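Local coordinates for protein adenosine deaminase 1 (Arthrobacter aurescens, PDB 3RYS) that probably catalyses the zinc-dependent hydrolytic deamination of adenine to hypoxanthine and ammonium, a step of purine salvage, at residues A[76-87]-A[116-127]. Residues are numbered along the deposited sequence; the frame is centred on the assembly and turned at random.
Sequences EQDFTDMTRAYL and TCVNGVANALAT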
ATOM      1  N   GLU A  76      17.898  12.930   2.818  1.00 14.83           N
ATOM      2  CA  GLU A  76      17.906  11.527   3.176  1.00 15.35           C
ATOM      3  C   GLU A  76      17.271  11.351   4.551  1.00 15.45           C
ATOM      4  O   GLU A  76      16.488  10.430   4.770  1.00 19.41           O
ATOM      5  CB  GLU A  76      19.345  11.012   3.168  1.00 17.85           C
ATOM      6  CG  GLU A  76      19.495   9.561   2.765  1.00 23.61           C
ATOM      7  CD  GLU A  76      20.866   9.255   2.183  1.00 30.08           C
ATOM      8  OE1 GLU A  76      21.233   9.880   1.162  1.00 25.70           O
ATOM      9  OE2 GLU A  76      21.570   8.381   2.739  1.00 34.41           O
ATOM     10  N   GLN A  77      17.601  12.253   5.470  1.00 15.96           N
ATOM     11  CA  GLN A  77      17.068  12.205   6.826  1.00 15.56           C
ATOM     12  C   GLN A  77      15.545  12.295   6.806  1.00 16.28           C
ATOM     13  O   GLN A  77      14.861  11.608   7.567  1.00 15.56           O
ATOM     14  CB  GLN A  77      17.669  13.334   7.675  1.00 16.94           C
ATOM     15  CG  GLN A  77      17.369  13.244   9.171  1.00 18.62           C
ATOM     16  CD  GLN A  77      17.784  11.910   9.779  1.00 30.81           C
ATOM     17  OE1 GLN A  77      18.712  11.253   9.298  1.00 29.70           O
ATOM     18  NE2 GLN A  77      17.095  11.503  10.844  1.00 26.43           N
ATOM     19  N   ASP A  78      15.020  13.141   5.926  1.00 17.02           N
ATOM     20  CA  ASP A  78      13.576  13.302   5.777  1.00 16.50           C
ATOM     21  C   ASP A  78      12.878  11.982   5.443  1.00 16.26           C
ATOM     22  O   ASP A  78      11.852  11.644   6.037  1.00 14.00           O
ATOM     23  CB  ASP A  78      13.269  14.349   4.706  1.00 16.70           C
ATOM     24  CG  ASP A  78      13.733  15.738   5.104  1.00 17.14           C
ATOM     25  OD1 ASP A  78      13.821  16.006   6.321  1.00 16.21           O
ATOM     26  OD2 ASP A  78      14.007  16.559   4.202  1.00 14.50           O
ATOM     27  N   PHE A  79      13.442  11.237   4.497  1.00 14.78           N
ATOM     28  CA  PHE A  79      12.865   9.961   4.093  1.00 14.85           C
ATOM     29  C   PHE A  79      12.975   8.916   5.199  1.00 15.62           C
ATOM     30  O   PHE A  79      12.027   8.177   5.463  1.00 13.96           O
ATOM     31  CB  PHE A  79      13.507   9.466   2.794  1.00 14.18           C
ATOM     32  CG  PHE A  79      13.107  10.265   1.585  1.00 15.02           C
ATOM     33  CD1 PHE A  79      11.918   9.994   0.917  1.00 13.92           C
ATOM     34  CD2 PHE A  79      13.907  11.296   1.123  1.00 13.58           C
ATOM     35  CE1 PHE A  79      11.538  10.735  -0.194  1.00 11.12           C
ATOM     36  CE2 PHE A  79      13.535  12.042   0.013  1.00 13.43           C
ATOM     37  CZ  PHE A  79      12.348  11.758  -0.648  1.00 11.79           C
ATOM     38  N   THR A  80      14.135   8.869   5.847  1.00 14.92           N
ATOM     39  CA  THR A  80      14.359   7.965   6.969  1.00 15.06           C
ATOM     40  C   THR A  80      13.351   8.211   8.086  1.00 16.31           C
ATOM     41  O   THR A  80      12.680   7.288   8.544  1.00 16.65           O
ATOM     42  CB  THR A  80      15.775   8.134   7.541  1.00 16.87           C
ATOM     43  OG1 THR A  80      16.734   7.638   6.599  1.00 19.25           O
ATOM     44  CG2 THR A  80      15.914   7.381   8.851  1.00 15.07           C
ATOM     45  N   ASP A  81      13.260   9.464   8.523  1.00 15.70           N
ATOM     46  CA  ASP A  81      12.303   9.861   9.547  1.00 15.82           C
ATOM     47  C   ASP A  81      10.885   9.406   9.213  1.00 15.20           C
ATOM     48  O   ASP A  81      10.188   8.862  10.066  1.00 15.98           O
ATOM     49  CB  ASP A  81      12.330  11.378   9.743  1.00 17.95           C
ATOM     50  CG  ASP A  81      13.540  11.843  10.531  1.00 17.78           C
ATOM     51  OD1 ASP A  81      14.246  10.984  11.098  1.00 18.60           O
ATOM     52  OD2 ASP A  81      13.779  13.067  10.591  1.00 15.95           O
ATOM     53  N   MET A  82      10.460   9.627   7.973  1.00 13.85           N
ATOM     54  CA  MET A  82       9.101   9.286   7.565  1.00 14.45           C
ATOM     55  C   MET A  82       8.861   7.790   7.638  1.00 15.30           C
ATOM     56  O   MET A  82       7.797   7.339   8.074  1.00 13.62           O
ATOM     57  CB  MET A  82       8.821   9.776   6.145  1.00 14.88           C
ATOM     58  CG  MET A  82       7.607   9.131   5.501  1.00 11.66           C
ATOM     59  SD  MET A  82       7.380   9.670   3.795  1.00 12.90           S
ATOM     60  CE  MET A  82       8.861   9.016   3.038  1.00 13.24           C
ATOM     61  N   THR A  83       9.863   7.028   7.207  1.00 15.43           N
ATOM     62  CA  THR A  83       9.764   5.580   7.153  1.00 12.91           C
ATOM     63  C   THR A  83       9.719   4.996   8.562  1.00 15.58           C
ATOM     64  O   THR A  83       8.951   4.073   8.837  1.00 16.44           O
ATOM     65  CB  THR A  83      10.946   4.972   6.379  1.00 14.44           C
ATOM     66  OG1 THR A  83      11.098   5.645   5.123  1.00 13.02           O
ATOM     67  CG2 THR A  83      10.723   3.483   6.137  1.00 15.86           C
ATOM     68  N   ARG A  84      10.532   5.550   9.453  1.00 12.86           N
ATOM     69  CA  ARG A  84      10.598   5.065  10.824  1.00 13.69           C
ATOM     70  C   ARG A  84       9.329   5.379  11.597  1.00 14.19           C
ATOM     71  O   ARG A  84       8.928   4.619  12.475  1.00 17.66           O
ATOM     72  CB  ARG A  84      11.824   5.638  11.544  1.00 17.61           C
ATOM     73  CG  ARG A  84      13.084   4.832  11.287  1.00 25.11           C
ATOM     74  CD  ARG A  84      14.362   5.525  11.742  1.00 24.91           C
ATOM     75  NE  ARG A  84      15.511   4.656  11.494  1.00 33.09           N
ATOM     76  CZ  ARG A  84      16.772   5.069  11.415  1.00 33.74           C
ATOM     77  NH1 ARG A  84      17.067   6.353  11.568  1.00 26.67           N
ATOM     78  NH2 ARG A  84      17.741   4.190  11.181  1.00 33.51           N
ATOM     79  N   ALA A  85       8.698   6.498  11.265  1.00 13.12           N
ATOM     80  CA  ALA A  85       7.483   6.908  11.950  1.00 13.56           C
ATOM     81  C   ALA A  85       6.356   5.947  11.608  1.00 14.33           C
ATOM     82  O   ALA A  85       5.471   5.700  12.422  1.00 17.24           O
ATOM     83  CB  ALA A  85       7.108   8.339  11.572  1.00 12.49           C
ATOM     84  N   TYR A  86       6.393   5.410  10.393  1.00 15.52           N
ATOM     85  CA  TYR A  86       5.418   4.414   9.980  1.00 14.86           C
ATOM     86  C   TYR A  86       5.726   3.057  10.603  1.00 14.42           C
ATOM     87  O   TYR A  86       4.845   2.416  11.166  1.00 17.67           O
ATOM     88  CB  TYR A  86       5.360   4.272   8.455  1.00 13.18           C
ATOM     89  CG  TYR A  86       4.768   2.944   8.041  1.00 14.12           C
ATOM     90  CD1 TYR A  86       3.404   2.708   8.152  1.00 13.60           C
ATOM     91  CD2 TYR A  86       5.577   1.914   7.585  1.00 10.62           C
ATOM     92  CE1 TYR A  86       2.861   1.489   7.802  1.00 12.24           C
ATOM     93  CE2 TYR A  86       5.046   0.697   7.232  1.00 11.66           C
ATOM     94  CZ  TYR A  86       3.685   0.486   7.341  1.00 12.45           C
ATOM     95  OH  TYR A  86       3.154  -0.736   6.987  1.00 10.59           O
ATOM     96  N   LEU A  87       6.974   2.615  10.486  1.00 12.97           N
ATOM     97  CA  LEU A  87       7.367   1.314  11.016  1.00 16.20           C
ATOM     98  C   LEU A  87       7.038   1.217  12.504  1.00 16.96           C
ATOM     99  O   LEU A  87       6.596   0.176  12.988  1.00 14.63           O
ATOM    100  CB  LEU A  87       8.858   1.053  10.770  1.00 15.23           C
ATOM    101  CG  LEU A  87       9.286   0.852   9.313  1.00 13.96           C
ATOM    102  CD1 LEU A  87      10.803   0.913   9.162  1.00 13.92           C
ATOM    103  CD2 LEU A  87       8.748  -0.457   8.773  1.00 11.76           C
ATOM    104  N   THR A 116      18.914  10.004  -3.022  1.00 17.07           N
ATOM    105  CA  THR A 116      18.365  10.574  -1.792  1.00 18.16           C
ATOM    106  C   THR A 116      17.123   9.848  -1.277  1.00 17.50           C
ATOM    107  O   THR A 116      17.067   9.470  -0.107  1.00 19.01           O
ATOM    108  CB  THR A 116      18.025  12.071  -1.956  1.00 16.07           C
ATOM    109  OG1 THR A 116      19.204  12.791  -2.328  1.00 18.33           O
ATOM    110  CG2 THR A 116      17.481  12.641  -0.656  1.00 10.51           C
ATOM    111  N   CYS A 117      16.125   9.664  -2.136  1.00 13.98           N
ATOM    112  CA  CYS A 117      14.887   9.029  -1.693  1.00 15.72           C
ATOM    113  C   CYS A 117      15.061   7.536  -1.408  1.00 18.10           C
ATOM    114  O   CYS A 117      14.553   7.033  -0.408  1.00 19.88           O
ATOM    115  CB  CYS A 117      13.714   9.304  -2.652  1.00 16.63           C
ATOM    116  SG  CYS A 117      13.932   8.842  -4.396  1.00 18.31           S
ATOM    117  N   VAL A 118      15.797   6.834  -2.266  1.00 17.35           N
ATOM    118  CA  VAL A 118      16.057   5.409  -2.044  1.00 20.50           C
ATOM    119  C   VAL A 118      16.872   5.157  -0.772  1.00 20.46           C
ATOM    120  O   VAL A 118      16.491   4.338   0.065  1.00 19.27           O
ATOM    121  CB  VAL A 118      16.782   4.757  -3.233  1.00 19.61           C
ATOM    122  CG1 VAL A 118      17.045   3.285  -2.945  1.00 16.56           C
ATOM    123  CG2 VAL A 118      15.963   4.920  -4.505  1.00 18.78           C
ATOM    124  N   ASN A 119      17.995   5.854  -0.631  1.00 17.33           N
ATOM    125  CA  ASN A 119      18.826   5.709   0.561  1.00 22.06           C
ATOM    126  C   ASN A 119      18.073   6.044   1.848  1.00 23.56           C
ATOM    127  O   ASN A 119      18.211   5.349   2.855  1.00 18.69           O
ATOM    128  CB  ASN A 119      20.088   6.570   0.460  1.00 21.06           C
ATOM    129  CG  ASN A 119      21.078   6.044  -0.565  1.00 27.33           C
ATOM    130  OD1 ASN A 119      20.902   4.958  -1.122  1.00 22.09           O
ATOM    131  ND2 ASN A 119      22.130   6.819  -0.818  1.00 29.33           N
ATOM    132  N   GLY A 120      17.280   7.113   1.809  1.00 23.18           N
ATOM    133  CA  GLY A 120      16.530   7.545   2.975  1.00 18.75           C
ATOM    134  C   GLY A 120      15.629   6.454   3.517  1.00 17.50           C
ATOM    135  O   GLY A 120      15.636   6.163   4.711  1.00 16.09           O
ATOM    136  N   VAL A 121      14.854   5.842   2.629  1.00 19.17           N
ATOM    137  CA  VAL A 121      13.935   4.779   3.013  1.00 15.95           C
ATOM    138  C   VAL A 121      14.689   3.511   3.400  1.00 17.04           C
ATOM    139  O   VAL A 121      14.502   2.980   4.492  1.00 17.66           O
ATOM    140  CB  VAL A 121      12.946   4.455   1.877  1.00 14.05           C
ATOM    141  CG1 VAL A 121      12.051   3.288   2.268  1.00 14.97           C
ATOM    142  CG2 VAL A 121      12.115   5.680   1.528  1.00 12.67           C
ATOM    143  N   ALA A 122      15.544   3.037   2.497  1.00 18.66           N
ATOM    144  CA  ALA A 122      16.289   1.799   2.702  1.00 16.03           C
ATOM    145  C   ALA A 122      16.993   1.772   4.053  1.00 18.30           C
ATOM    146  O   ALA A 122      16.958   0.765   4.762  1.00 19.47           O
ATOM    147  CB  ALA A 122      17.295   1.595   1.578  1.00 14.36           C
ATOM    148  N   ASN A 123      17.639   2.880   4.398  1.00 18.19           N
ATOM    149  CA  ASN A 123      18.356   2.982   5.662  1.00 19.75           C
ATOM    150  C   ASN A 123      17.434   2.741   6.848  1.00 20.48           C
ATOM    151  O   ASN A 123      17.841   2.154   7.853  1.00 23.13           O
ATOM    152  CB  ASN A 123      19.058   4.338   5.785  1.00 23.22           C
ATOM    153  CG  ASN A 123      20.218   4.489   4.804  1.00 29.63           C
ATOM    154  OD1 ASN A 123      20.743   3.499   4.286  1.00 28.03           O
ATOM    155  ND2 ASN A 123      20.623   5.731   4.545  1.00 28.96           N
ATOM    156  N   ALA A 124      16.190   3.189   6.725  1.00 16.95           N
ATOM    157  CA  ALA A 124      15.192   2.924   7.751  1.00 17.37           C
ATOM    158  C   ALA A 124      14.758   1.461   7.722  1.00 16.02           C
ATOM    159  O   ALA A 124      14.494   0.868   8.765  1.00 20.07           O
ATOM    160  CB  ALA A 124      13.996   3.840   7.586  1.00 14.16           C
ATOM    161  N   LEU A 125      14.703   0.883   6.526  1.00 13.47           N
ATOM    162  CA  LEU A 125      14.222  -0.488   6.353  1.00 17.38           C
ATOM    163  C   LEU A 125      15.241  -1.534   6.776  1.00 17.55           C
ATOM    164  O   LEU A 125      14.885  -2.566   7.346  1.00 18.51           O
ATOM    165  CB  LEU A 125      13.826  -0.742   4.896  1.00 16.31           C
ATOM    166  CG  LEU A 125      12.712   0.131   4.325  1.00 14.90           C
ATOM    167  CD1 LEU A 125      12.416  -0.288   2.904  1.00 13.25           C
ATOM    168  CD2 LEU A 125      11.462   0.043   5.190  1.00 11.82           C
ATOM    169  N   ALA A 126      16.508  -1.264   6.478  1.00 19.82           N
ATOM    170  CA  ALA A 126      17.596  -2.199   6.758  1.00 20.27           C
ATOM    171  C   ALA A 126      17.723  -2.500   8.248  1.00 18.00           C
ATOM    172  O   ALA A 126      18.475  -3.382   8.657  1.00 14.62           O
ATOM    173  CB  ALA A 126      18.912  -1.651   6.217  1.00 16.82           C
ATOM    174  N   THR A 127      16.968  -1.763   9.050  1.00 19.46           N
ATOM    175  CA  THR A 127      17.083  -1.832  10.494  1.00 20.26           C
ATOM    176  C   THR A 127      15.701  -2.055  11.112  1.00 21.08           C
ATOM    177  O   THR A 127      15.520  -1.946  12.326  1.00 24.80           O
ATOM    178  CB  THR A 127      17.698  -0.521  11.032  1.00 22.16           C
ATOM    179  OG1 THR A 127      18.299  -0.747  12.311  1.00 34.17           O
ATOM    180  CG2 THR A 127      16.636   0.570  11.135  1.00 23.37           C
TER
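Phe79, Thr80 and Thr83 of helix 76-87 pack against Cys117, Gly120 and Ala124 of 116-127 in a close helix-helix contact on the outside of the TIM-like barrel of the adenosine deaminase family. The segment axes approach to 7.0 Å and cross at -39°. Gly120 permits this closeness: its CA lies 3.4 Å from Glu76 O, and a CB there would be expected to run into Phe79 CB. Glu76 lays CG over Gly120 and its carboxylate against Asn119 CB. One turn on, Ala124 CB, just a methyl, lies 3.5 Å from Thr83 CB. Thr80 suits its place because its hydroxyl reaches across: OG1 donates to Gly120 O at 2.6 Å, lying in the plane of the carbonyl and directed at one of its lone pairs. Thr83 OG1 bonds back to Phe79 O (2.7 Å) while its side lies against Val121; CG2, anti to the backbone N, meets Leu125 CD2. Phe79 fits as a knob among Thr116, Cys117, Gly120 and Val121, with Cys117 CA 3.6 Å from the ring centroid in a CH-pi contact. Replacing the Phe79 ring by an alanine methyl is likely to leave Cys117 CA and His107 without their aromatic partner and a gap among Thr116, Cys117 and Val121. Beyond the pair, His107 meets the Phe79 ring edge-to-face, Cys117 touches strand 95-102, Val121 and Leu125 rest on strand 135-143, and helix 128-132 packs on Arg84 and Leu87.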